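Local coordinates for adhesion G-protein coupled receptor G6 (Danio rerio, PDB 6V55) that probably senses extracellular ligands and controls G-protein signalling in myelination through its large, calcium-binding extracellular region, at residues C333-G338 with E462-V467; P455-W460 with P472-K477; R479-T484 with P499-C504. All coordinates share one frame; numbering follows the deposited sequence.

Interaction 1 (C333-G338 with E462-V467); sequences CASGLG and ESRPTV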
loop_
_atom_site.group_PDB
_atom_site.type_symbol
_atom_site.label_atom_id
_atom_site.label_comp_id
_atom_site.label_asym_id
_atom_site.label_seq_id
_atom_site.Cartn_x
_atom_site.Cartn_y
_atom_site.Cartn_z
ATOM N N CYS A 333 -17.052 -3.266 -5.400
ATOM C CA CYS A 333 -16.600 -1.917 -5.099
ATOM C C CYS A 333 -15.084 -1.817 -5.268
ATOM O O CYS A 333 -14.335 -2.658 -4.764
ATOM C CB CYS A 333 -16.998 -1.555 -3.666
ATOM S SG CYS A 333 -16.298 0.036 -3.108
ATOM N N ALA A 334 -14.619 -0.782 -5.973
ATOM C CA ALA A 334 -13.174 -0.663 -6.175
ATOM C C ALA A 334 -12.460 0.135 -5.088
ATOM O O ALA A 334 -11.259 -0.061 -4.897
ATOM C CB ALA A 334 -12.852 -0.041 -7.535
ATOM N N SER A 335 -13.141 1.019 -4.365
ATOM C CA SER A 335 -12.465 1.870 -3.398
ATOM C C SER A 335 -12.339 1.189 -2.046
ATOM O O SER A 335 -13.268 0.519 -1.580
ATOM C CB SER A 335 -13.205 3.185 -3.226
ATOM O OG SER A 335 -12.380 4.111 -2.542
ATOM N N GLY A 336 -11.187 1.397 -1.399
ATOM C CA GLY A 336 -10.975 0.921 -0.042
ATOM C C GLY A 336 -11.713 1.697 1.017
ATOM O O GLY A 336 -11.821 1.224 2.152
ATOM N N LEU A 337 -12.210 2.885 0.664
ATOM C CA LEU A 337 -13.065 3.684 1.526
ATOM C C LEU A 337 -14.503 3.186 1.544
ATOM O O LEU A 337 -15.282 3.578 2.420
ATOM C CB LEU A 337 -13.046 5.149 1.062
ATOM C CG LEU A 337 -11.708 5.886 1.075
ATOM C CD1 LEU A 337 -11.626 6.874 -0.056
ATOM C CD2 LEU A 337 -11.528 6.613 2.389
ATOM N N GLY A 338 -14.884 2.357 0.591
ATOM C CA GLY A 338 -16.277 2.025 0.414
ATOM C C GLY A 338 -16.863 2.735 -0.787
ATOM O O GLY A 338 -16.282 3.672 -1.347
ATOM N N GLU A 462 -10.332 3.618 6.737
ATOM C CA GLU A 462 -11.053 4.883 6.560
ATOM C C GLU A 462 -12.276 4.664 5.688
ATOM O O GLU A 462 -12.230 3.880 4.736
ATOM C CB GLU A 462 -10.142 5.929 5.899
ATOM C CG GLU A 462 -10.617 7.380 5.948
ATOM C CD GLU A 462 -9.792 8.278 5.036
ATOM O OE1 GLU A 462 -8.624 7.932 4.774
ATOM O OE2 GLU A 462 -10.307 9.320 4.571
ATOM N N SER A 463 -13.391 5.305 6.038
ATOM C CA SER A 463 -14.637 4.995 5.348
ATOM C C SER A 463 -15.483 6.234 5.123
ATOM O O SER A 463 -15.624 7.072 6.014
ATOM C CB SER A 463 -15.472 3.979 6.128
ATOM O OG SER A 463 -14.681 2.879 6.541
ATOM N N ARG A 464 -16.110 6.291 3.949
ATOM C CA ARG A 464 -17.156 7.263 3.646
ATOM C C ARG A 464 -18.385 6.991 4.524
ATOM O O ARG A 464 -18.534 5.888 5.053
ATOM C CB ARG A 464 -17.487 7.195 2.147
ATOM C CG ARG A 464 -16.355 7.729 1.264
ATOM C CD ARG A 464 -16.774 7.937 -0.189
ATOM N NE ARG A 464 -16.026 7.046 -1.087
ATOM C CZ ARG A 464 -15.206 7.440 -2.063
ATOM N NH1 ARG A 464 -15.021 8.737 -2.313
ATOM N NH2 ARG A 464 -14.575 6.526 -2.802
ATOM N N PRO A 465 -19.227 8.008 4.771
ATOM C CA PRO A 465 -20.449 7.787 5.573
ATOM C C PRO A 465 -21.423 6.793 4.944
ATOM O O PRO A 465 -21.620 6.777 3.726
ATOM C CB PRO A 465 -21.078 9.182 5.640
ATOM C CG PRO A 465 -19.934 10.100 5.533
ATOM C CD PRO A 465 -18.936 9.452 4.622
ATOM N N THR A 466 -22.037 5.984 5.831
ATOM C CA THR A 466 -22.960 4.841 5.621
ATOM C C THR A 466 -22.280 3.622 4.985
ATOM O O THR A 466 -22.959 2.651 4.641
ATOM C CB THR A 466 -24.241 5.188 4.831
ATOM O OG1 THR A 466 -23.941 5.233 3.435
ATOM C CG2 THR A 466 -24.880 6.529 5.286
ATOM N N VAL A 467 -20.952 3.614 4.870
ATOM C CA VAL A 467 -20.203 2.433 4.441
ATOM C C VAL A 467 -20.018 1.520 5.645
ATOM O O VAL A 467 -19.656 1.989 6.730
ATOM C CB VAL A 467 -18.843 2.845 3.843
ATOM C CG1 VAL A 467 -17.835 1.698 3.792
ATOM C CG2 VAL A 467 -19.029 3.470 2.484
#

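Interaction 2 (P455-W460 with P472-K477); sequences PVHYRW and PCFPYK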
loop_
_atom_site.group_PDB
_atom_site.type_symbol
_atom_site.label_atom_id
_atom_site.label_comp_id
_atom_site.label_asym_id
_atom_site.label_seq_id
_atom_site.Cartn_x
_atom_site.Cartn_y
_atom_site.Cartn_z
ATOM N N PRO A 455 -11.979 -3.299 18.838
ATOM C CA PRO A 455 -10.956 -3.466 19.878
ATOM C C PRO A 455 -9.604 -3.874 19.275
ATOM O O PRO A 455 -9.423 -3.701 18.059
ATOM C CB PRO A 455 -11.527 -4.579 20.758
ATOM C CG PRO A 455 -12.325 -5.401 19.839
ATOM C CD PRO A 455 -12.917 -4.437 18.824
ATOM N N VAL A 456 -8.669 -4.356 20.096
ATOM C CA VAL A 456 -7.338 -4.661 19.594
ATOM C C VAL A 456 -7.422 -5.855 18.639
ATOM O O VAL A 456 -8.324 -6.704 18.763
ATOM C CB VAL A 456 -6.378 -4.858 20.783
ATOM C CG1 VAL A 456 -6.616 -6.183 21.507
ATOM C CG2 VAL A 456 -4.916 -4.729 20.352
ATOM N N HIS A 457 -6.613 -5.781 17.564
ATOM C CA HIS A 457 -6.591 -6.636 16.368
ATOM C C HIS A 457 -7.826 -6.485 15.482
ATOM O O HIS A 457 -8.046 -7.314 14.593
ATOM C CB HIS A 457 -6.377 -8.130 16.670
ATOM C CG HIS A 457 -5.391 -8.399 17.762
ATOM N ND1 HIS A 457 -4.030 -8.407 17.545
ATOM C CD2 HIS A 457 -5.570 -8.637 19.085
ATOM C CE1 HIS A 457 -3.412 -8.648 18.687
ATOM N NE2 HIS A 457 -4.323 -8.788 19.636
ATOM N N TYR A 458 -8.621 -5.427 15.638
ATOM C CA TYR A 458 -9.725 -5.160 14.704
ATOM C C TYR A 458 -9.454 -3.797 14.091
ATOM O O TYR A 458 -9.874 -2.770 14.633
ATOM C CB TYR A 458 -11.080 -5.199 15.392
ATOM C CG TYR A 458 -11.515 -6.595 15.695
ATOM C CD1 TYR A 458 -12.363 -7.276 14.831
ATOM C CD2 TYR A 458 -11.052 -7.252 16.836
ATOM C CE1 TYR A 458 -12.748 -8.585 15.100
ATOM C CE2 TYR A 458 -11.424 -8.561 17.114
ATOM C CZ TYR A 458 -12.274 -9.225 16.241
ATOM O OH TYR A 458 -12.648 -10.532 16.512
ATOM N N ARG A 459 -8.751 -3.780 12.968
ATOM C CA ARG A 459 -8.261 -2.540 12.388
ATOM C C ARG A 459 -9.198 -2.101 11.268
ATOM O O ARG A 459 -9.243 -2.717 10.198
ATOM C CB ARG A 459 -6.832 -2.715 11.896
ATOM C CG ARG A 459 -5.831 -2.787 13.000
ATOM C CD ARG A 459 -4.483 -2.346 12.503
ATOM N NE ARG A 459 -3.447 -2.663 13.480
ATOM C CZ ARG A 459 -2.139 -2.624 13.224
ATOM N NH1 ARG A 459 -1.708 -2.268 12.019
ATOM N NH2 ARG A 459 -1.259 -2.930 14.178
ATOM N N TRP A 460 -9.932 -1.056 11.513
ATOM C CA TRP A 460 -10.950 -0.665 10.555
ATOM C C TRP A 460 -10.384 0.416 9.659
ATOM O O TRP A 460 -9.804 1.373 10.174
ATOM C CB TRP A 460 -12.186 -0.148 11.278
ATOM C CG TRP A 460 -12.696 -1.083 12.315
ATOM C CD1 TRP A 460 -12.397 -1.089 13.655
ATOM C CD2 TRP A 460 -13.593 -2.175 12.102
ATOM N NE1 TRP A 460 -13.042 -2.131 14.286
ATOM C CE2 TRP A 460 -13.789 -2.808 13.357
ATOM C CE3 TRP A 460 -14.232 -2.700 10.967
ATOM C CZ2 TRP A 460 -14.607 -3.919 13.513
ATOM C CZ3 TRP A 460 -15.057 -3.810 11.127
ATOM C CH2 TRP A 460 -15.235 -4.402 12.400
ATOM N N PRO A 472 -11.432 -9.503 9.426
ATOM C CA PRO A 472 -11.457 -10.869 9.962
ATOM C C PRO A 472 -11.614 -10.938 11.468
ATOM O O PRO A 472 -11.116 -10.087 12.214
ATOM C CB PRO A 472 -10.092 -11.427 9.551
ATOM C CG PRO A 472 -9.275 -10.251 9.198
ATOM C CD PRO A 472 -10.249 -9.348 8.557
ATOM N N CYS A 473 -12.304 -11.995 11.905
ATOM C CA CYS A 473 -12.411 -12.289 13.323
ATOM C C CYS A 473 -11.047 -12.734 13.834
ATOM O O CYS A 473 -10.417 -13.618 13.248
ATOM C CB CYS A 473 -13.455 -13.384 13.569
ATOM S SG CYS A 473 -15.180 -12.881 13.384
ATOM N N PHE A 474 -10.571 -12.088 14.895
ATOM C CA PHE A 474 -9.307 -12.475 15.503
ATOM C C PHE A 474 -9.530 -13.676 16.411
ATOM O O PHE A 474 -10.414 -13.632 17.262
ATOM C CB PHE A 474 -8.720 -11.315 16.307
ATOM C CG PHE A 474 -7.391 -11.627 16.918
ATOM C CD1 PHE A 474 -6.253 -11.648 16.123
ATOM C CD2 PHE A 474 -7.277 -11.942 18.270
ATOM C CE1 PHE A 474 -5.010 -11.927 16.668
ATOM C CE2 PHE A 474 -6.031 -12.253 18.824
ATOM C CZ PHE A 474 -4.898 -12.241 18.015
ATOM N N PRO A 475 -8.738 -14.749 16.291
ATOM C CA PRO A 475 -7.657 -15.009 15.330
ATOM C C PRO A 475 -7.915 -16.103 14.290
ATOM O O PRO A 475 -6.975 -16.463 13.580
ATOM C CB PRO A 475 -6.526 -15.465 16.228
ATOM C CG PRO A 475 -7.258 -16.292 17.249
ATOM C CD PRO A 475 -8.635 -15.662 17.442
ATOM N N TYR A 476 -9.131 -16.633 14.187
ATOM C CA TYR A 476 -9.313 -17.791 13.327
ATOM C C TYR A 476 -9.747 -17.429 11.914
ATOM O O TYR A 476 -9.569 -18.255 11.006
ATOM C CB TYR A 476 -10.291 -18.762 13.993
ATOM C CG TYR A 476 -9.721 -19.244 15.305
ATOM C CD1 TYR A 476 -8.447 -19.833 15.353
ATOM C CD2 TYR A 476 -10.421 -19.099 16.495
ATOM C CE1 TYR A 476 -7.892 -20.275 16.561
ATOM C CE2 TYR A 476 -9.876 -19.541 17.696
ATOM C CZ TYR A 476 -8.614 -20.125 17.721
ATOM O OH TYR A 476 -8.087 -20.559 18.920
ATOM N N LYS A 477 -10.308 -16.223 11.730
ATOM C CA LYS A 477 -10.723 -15.635 10.441
ATOM C C LYS A 477 -11.774 -16.455 9.691
ATOM O O LYS A 477 -11.912 -16.296 8.472
ATOM C CB LYS A 477 -9.548 -15.374 9.490
ATOM C CG LYS A 477 -8.350 -14.656 10.046
ATOM C CD LYS A 477 -7.220 -14.740 9.008
ATOM C CE LYS A 477 -7.205 -13.589 8.028
ATOM N NZ LYS A 477 -5.814 -13.173 7.680
HETATM O O HOH W 1 -8.993 -7.704 12.320
#

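Interaction 3 (R479-T484 with P499-C504); sequences RNASRT and PDRGNC. With NAG (2-acetamido-2-deoxy-beta-D-glucopyranose), chain K; NAG (2-acetamido-2-deoxy-beta-D-glucopyranose), chain N.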
loop_
_atom_site.group_PDB
_atom_site.type_symbol
_atom_site.label_atom_id
_atom_site.label_comp_id
_atom_site.label_asym_id
_atom_site.label_seq_id
_atom_site.Cartn_x
_atom_site.Cartn_y
_atom_site.Cartn_z
ATOM N N ARG A 479 -15.102 -16.297 10.137
ATOM C CA ARG A 479 -16.177 -15.346 9.861
ATOM C C ARG A 479 -15.652 -13.919 10.044
ATOM O O ARG A 479 -14.479 -13.704 10.376
ATOM C CB ARG A 479 -17.419 -15.616 10.736
ATOM C CG ARG A 479 -17.782 -17.094 10.928
ATOM C CD ARG A 479 -19.142 -17.293 11.580
ATOM N NE ARG A 479 -20.255 -17.255 10.627
ATOM C CZ ARG A 479 -21.521 -17.540 10.944
ATOM N NH1 ARG A 479 -21.839 -17.880 12.192
ATOM N NH2 ARG A 479 -22.471 -17.481 10.017
ATOM N N ASN A 480 -16.526 -12.938 9.792
ATOM C CA ASN A 480 -16.197 -11.519 9.811
ATOM C C ASN A 480 -16.801 -10.794 11.009
ATOM O O ASN A 480 -17.801 -11.221 11.599
ATOM C CB ASN A 480 -16.726 -10.786 8.579
ATOM C CG ASN A 480 -16.313 -11.406 7.286
ATOM O OD1 ASN A 480 -15.215 -11.941 7.154
ATOM N ND2 ASN A 480 -17.215 -11.315 6.292
ATOM N N ALA A 481 -16.210 -9.646 11.321
ATOM C CA ALA A 481 -16.823 -8.609 12.136
ATOM C C ALA A 481 -17.142 -7.437 11.225
ATOM O O ALA A 481 -16.621 -7.354 10.113
ATOM C CB ALA A 481 -15.893 -8.159 13.265
ATOM N N SER A 482 -18.003 -6.529 11.687
ATOM C CA SER A 482 -18.387 -5.380 10.869
ATOM C C SER A 482 -18.552 -4.135 11.728
ATOM O O SER A 482 -18.853 -4.225 12.917
ATOM C CB SER A 482 -19.675 -5.626 10.078
ATOM O OG SER A 482 -20.797 -5.494 10.927
ATOM N N ARG A 483 -18.319 -2.972 11.105
ATOM C CA ARG A 483 -18.465 -1.655 11.728
ATOM C C ARG A 483 -18.944 -0.665 10.675
ATOM O O ARG A 483 -18.480 -0.697 9.532
ATOM C CB ARG A 483 -17.156 -1.142 12.343
ATOM C CG ARG A 483 -17.340 -0.258 13.555
ATOM C CD ARG A 483 -16.013 0.248 14.106
ATOM N NE ARG A 483 -16.160 0.997 15.356
ATOM C CZ ARG A 483 -15.179 1.710 15.915
ATOM N NH1 ARG A 483 -13.989 1.783 15.321
ATOM N NH2 ARG A 483 -15.383 2.358 17.061
ATOM N N THR A 484 -19.868 0.217 11.061
ATOM C CA THR A 484 -20.480 1.166 10.135
ATOM C C THR A 484 -20.103 2.590 10.519
ATOM O O THR A 484 -20.169 2.961 11.698
ATOM C CB THR A 484 -22.004 1.004 10.110
ATOM O OG1 THR A 484 -22.321 -0.362 9.828
ATOM C CG2 THR A 484 -22.638 1.871 9.018
ATOM N N PRO A 499 -18.626 -1.814 16.812
ATOM C CA PRO A 499 -18.406 -2.995 15.976
ATOM C C PRO A 499 -19.323 -4.149 16.366
ATOM O O PRO A 499 -19.608 -4.369 17.545
ATOM C CB PRO A 499 -16.934 -3.342 16.233
ATOM C CG PRO A 499 -16.609 -2.725 17.527
ATOM C CD PRO A 499 -17.433 -1.479 17.610
ATOM N N ASP A 500 -19.791 -4.879 15.346
ATOM C CA ASP A 500 -20.571 -6.103 15.517
ATOM C C ASP A 500 -19.604 -7.279 15.459
ATOM O O ASP A 500 -19.251 -7.756 14.380
ATOM C CB ASP A 500 -21.651 -6.207 14.443
ATOM C CG ASP A 500 -22.425 -7.535 14.489
ATOM O OD1 ASP A 500 -22.535 -8.195 15.560
ATOM O OD2 ASP A 500 -22.950 -7.913 13.425
ATOM N N ARG A 501 -19.218 -7.788 16.620
ATOM C CA ARG A 501 -18.344 -8.950 16.688
ATOM C C ARG A 501 -19.094 -10.225 17.067
ATOM O O ARG A 501 -18.497 -11.157 17.608
ATOM C CB ARG A 501 -17.205 -8.690 17.668
ATOM C CG ARG A 501 -16.250 -7.651 17.142
ATOM C CD ARG A 501 -14.975 -7.619 17.944
ATOM N NE ARG A 501 -15.231 -7.228 19.318
ATOM C CZ ARG A 501 -14.865 -7.954 20.359
ATOM N NH1 ARG A 501 -14.214 -9.092 20.168
ATOM N NH2 ARG A 501 -15.130 -7.534 21.588
ATOM N N GLY A 502 -20.394 -10.287 16.758
ATOM C CA GLY A 502 -21.246 -11.374 17.210
ATOM C C GLY A 502 -20.950 -12.729 16.594
ATOM O O GLY A 502 -21.261 -13.751 17.216
ATOM N N ASN A 503 -20.347 -12.765 15.400
ATOM C CA ASN A 503 -19.953 -14.013 14.759
ATOM C C ASN A 503 -18.506 -14.410 15.080
ATOM O O ASN A 503 -17.990 -15.373 14.499
ATOM C CB ASN A 503 -20.151 -13.909 13.238
ATOM C CG ASN A 503 -21.612 -13.675 12.836
ATOM O OD1 ASN A 503 -22.501 -13.620 13.684
ATOM N ND2 ASN A 503 -21.855 -13.540 11.530
ATOM N N CYS A 504 -17.848 -13.710 16.003
ATOM C CA CYS A 504 -16.427 -13.900 16.251
ATOM C C CYS A 504 -16.192 -14.728 17.511
ATOM O O CYS A 504 -16.974 -14.684 18.470
ATOM C CB CYS A 504 -15.706 -12.551 16.395
ATOM S SG CYS A 504 -15.539 -11.526 14.919
HETATM C C1 NAG K . -23.173 -13.306 10.983
HETATM C C2 NAG K . -23.109 -12.144 9.971
HETATM C C3 NAG K . -24.486 -11.908 9.313
HETATM C C4 NAG K . -25.032 -13.202 8.710
HETATM C C5 NAG K . -25.071 -14.306 9.778
HETATM C C6 NAG K . -25.542 -15.650 9.253
HETATM C C7 NAG K . -21.484 -10.328 10.202
HETATM C C8 NAG K . -21.079 -9.107 10.969
HETATM N N2 NAG K . -22.608 -10.934 10.607
HETATM O O3 NAG K . -24.375 -10.924 8.287
HETATM O O4 NAG K . -26.322 -12.994 8.135
HETATM O O5 NAG K . -23.754 -14.498 10.337
HETATM O O6 NAG K . -24.496 -16.436 8.694
HETATM O O7 NAG K . -20.828 -10.741 9.242
HETATM C C1 NAG N . -17.148 -11.776 4.920
HETATM C C2 NAG N . -18.338 -12.689 4.564
HETATM C C3 NAG N . -18.323 -13.043 3.063
HETATM C C4 NAG N . -18.193 -11.807 2.172
HETATM C C5 NAG N . -17.039 -10.899 2.615
HETATM C C6 NAG N . -17.038 -9.571 1.885
HETATM C C7 NAG N . -18.965 -14.002 6.552
HETATM C C8 NAG N . -18.859 -15.332 7.241
HETATM N N2 NAG N . -18.334 -13.900 5.376
HETATM O O3 NAG N . -19.533 -13.722 2.736
HETATM O O4 NAG N . -17.989 -12.193 0.813
HETATM O O5 NAG N . -17.136 -10.606 4.022
HETATM O O6 NAG N . -16.115 -8.638 2.430
HETATM O O7 NAG N . -19.583 -13.056 7.049
#

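Interaction 1 (C333-G338 with E462-V467)
A type I beta turn from Ser335 to Gly338, inside the small loop closed by the Cys333-Cys339 disulfide, rests on Glu462-Val467 of what is probably the hormone-receptor domain. The side chain of Leu337 carries the largest share of the contact. Its CB lies 4.0 Å from the carbonyl O of Glu462, and CG, beside the backbone N (chi1 -61°), sends the two methyls to different partners. CD2 lies against the extended side chain of Glu462, 3.6 Å from its CD. CD1 sits 4.0 Å from NH2 of Arg464, over one face of the guanidinium, near its rim. A branched aliphatic residue suits this place because it can meet the aliphatic part and the flat end of two charged side chains; Glu462 OE2 is hydrogen-bonded to Asn448. The backbone adds a hydrogen bond from Arg464 N to Leu337 O of 3.2 Å, the N-H approaching from above the carbonyl plane. On the disulfide side, Asp71 of the CUB domain takes hydrogen bonds from Ser335 OG and Gly336 N, so the turn appears to bridge the CUB domain and the probable hormone-receptor domain. Gly338 suits its position twice over, since a CB would strike CG1 of Val467 and press on the preceding carbonyl. At the guanidinium edge, Arg464 NE makes a weak hydrogen bond of 3.4 Å to Gly338 O.

Interaction 2 (P455-W460 with P472-K477)
His457 and Phe474 form the tight part of this contact, a face-to-face stack with ring centroids 3.9 Å apart and planes only 6° from parallel. Phe474 holds CG anti to its backbone N (chi1 -178°), which carries the ring across to the turn, and CB of His457 also lies over the face of that ring, 3.6 Å from CD1 of Phe474. Both rings are sandwiched: CG2 of Val456 lies over the other face of the imidazole, toward its rim, and CB of Pro475 over the other face of the phenyl. The imidazole is at the third position of a type II turn from Pro455 to Tyr458, with positive phi, and its NE2 is hydrogen-bonded to Glu536, a neighbour that would probably favour the protonated ring. Beside the stack, the Tyr458 side chain crosses that of Phe474 obliquely; its OH accepts the backbone N-H of Phe474 at 3.1 Å, while CE2 touches CB of Phe474 at 3.9 Å. Tyrosine suits this place because one ring supplies both an apolar surface and an acceptor for a buried amide. Packing is looser toward Pro472, where Tyr458 CE1 touches the carbonyl O and a water donates to His457 O at 2.5 Å and to Pro472 O at 3.2 Å. The contact joins the probable hormone-receptor domain to helices probably of the GAIN domain: Ile527 of helix 517-527 packs on Phe474 and Pro475, Glu536 belongs to helix 534-550, and Tyr458 lies against Val471 of strand 468-472 and Ala481 of strand 480-488.

Interaction 3 (R479-T484 with P499-C504)
A single antiparallel bridge, the hydrogen-bonded pair Ser482 and Asp500, joins the central strand 480-488 to the loop that follows strand 493-496 in the small disulfide-bonded domain, probably of the hormone-receptor type. Asp500 N donates to Ser482 O at 2.7 Å, nearly along the C=O axis, and Ser482 N returns a longer bond of 3.2 Å to Asp500 O. Ala481, small enough for a crowded spot, places CB 3.8 Å from SG of Cys504. Extended Arg483 runs alongside Pro499, NE 3.6 Å from the proline CD; Asp452 takes NH1 in a salt bridge, Ala497 O accepts from NE, and Trp496 makes a cation-pi contact. An alanine in place of Arg483 would probably loosen the Pro499 side of the loop, losing the salt bridge, the hydrogen bond and the cation-pi contact along with the aliphatic run. The guanidinium of Arg479 stacks on the amide of glycosylated Asn503, planes 19° apart, and NH2 of Arg479 lies 2.6 Å from O6 of the sugar on Asn503. The glycan on Asn480 sets its methyl C8 near the guanidinium edge. Asp500 shapes the loop itself through an Asx turn, OD1 accepting the N-H of Gly502 at 3.2 Å.

From the N terminus, residues 333-338 come first, and interaction 1 closes a long loop, containing the SEA domain, when the chain returns at 462-467. Residues 455-460 lie within that loop but find their partner at 472-477, beyond its end, so interactions 1 and 2 cross. Interaction 3 follows in series and closes a short loop made of the rest of strand 480-488, the hairpin turn and strand 493-496. Interactions 2 and 3 are joined by the Cys473-Cys504 disulfide and by Trp460 packing on Ser482 and Arg483; interactions 1 and 3 meet where Val467 touches Thr484. Together they tie the disulfide-closed loop 333-339, the three-stranded sheet and the loop leading to helix 517-527.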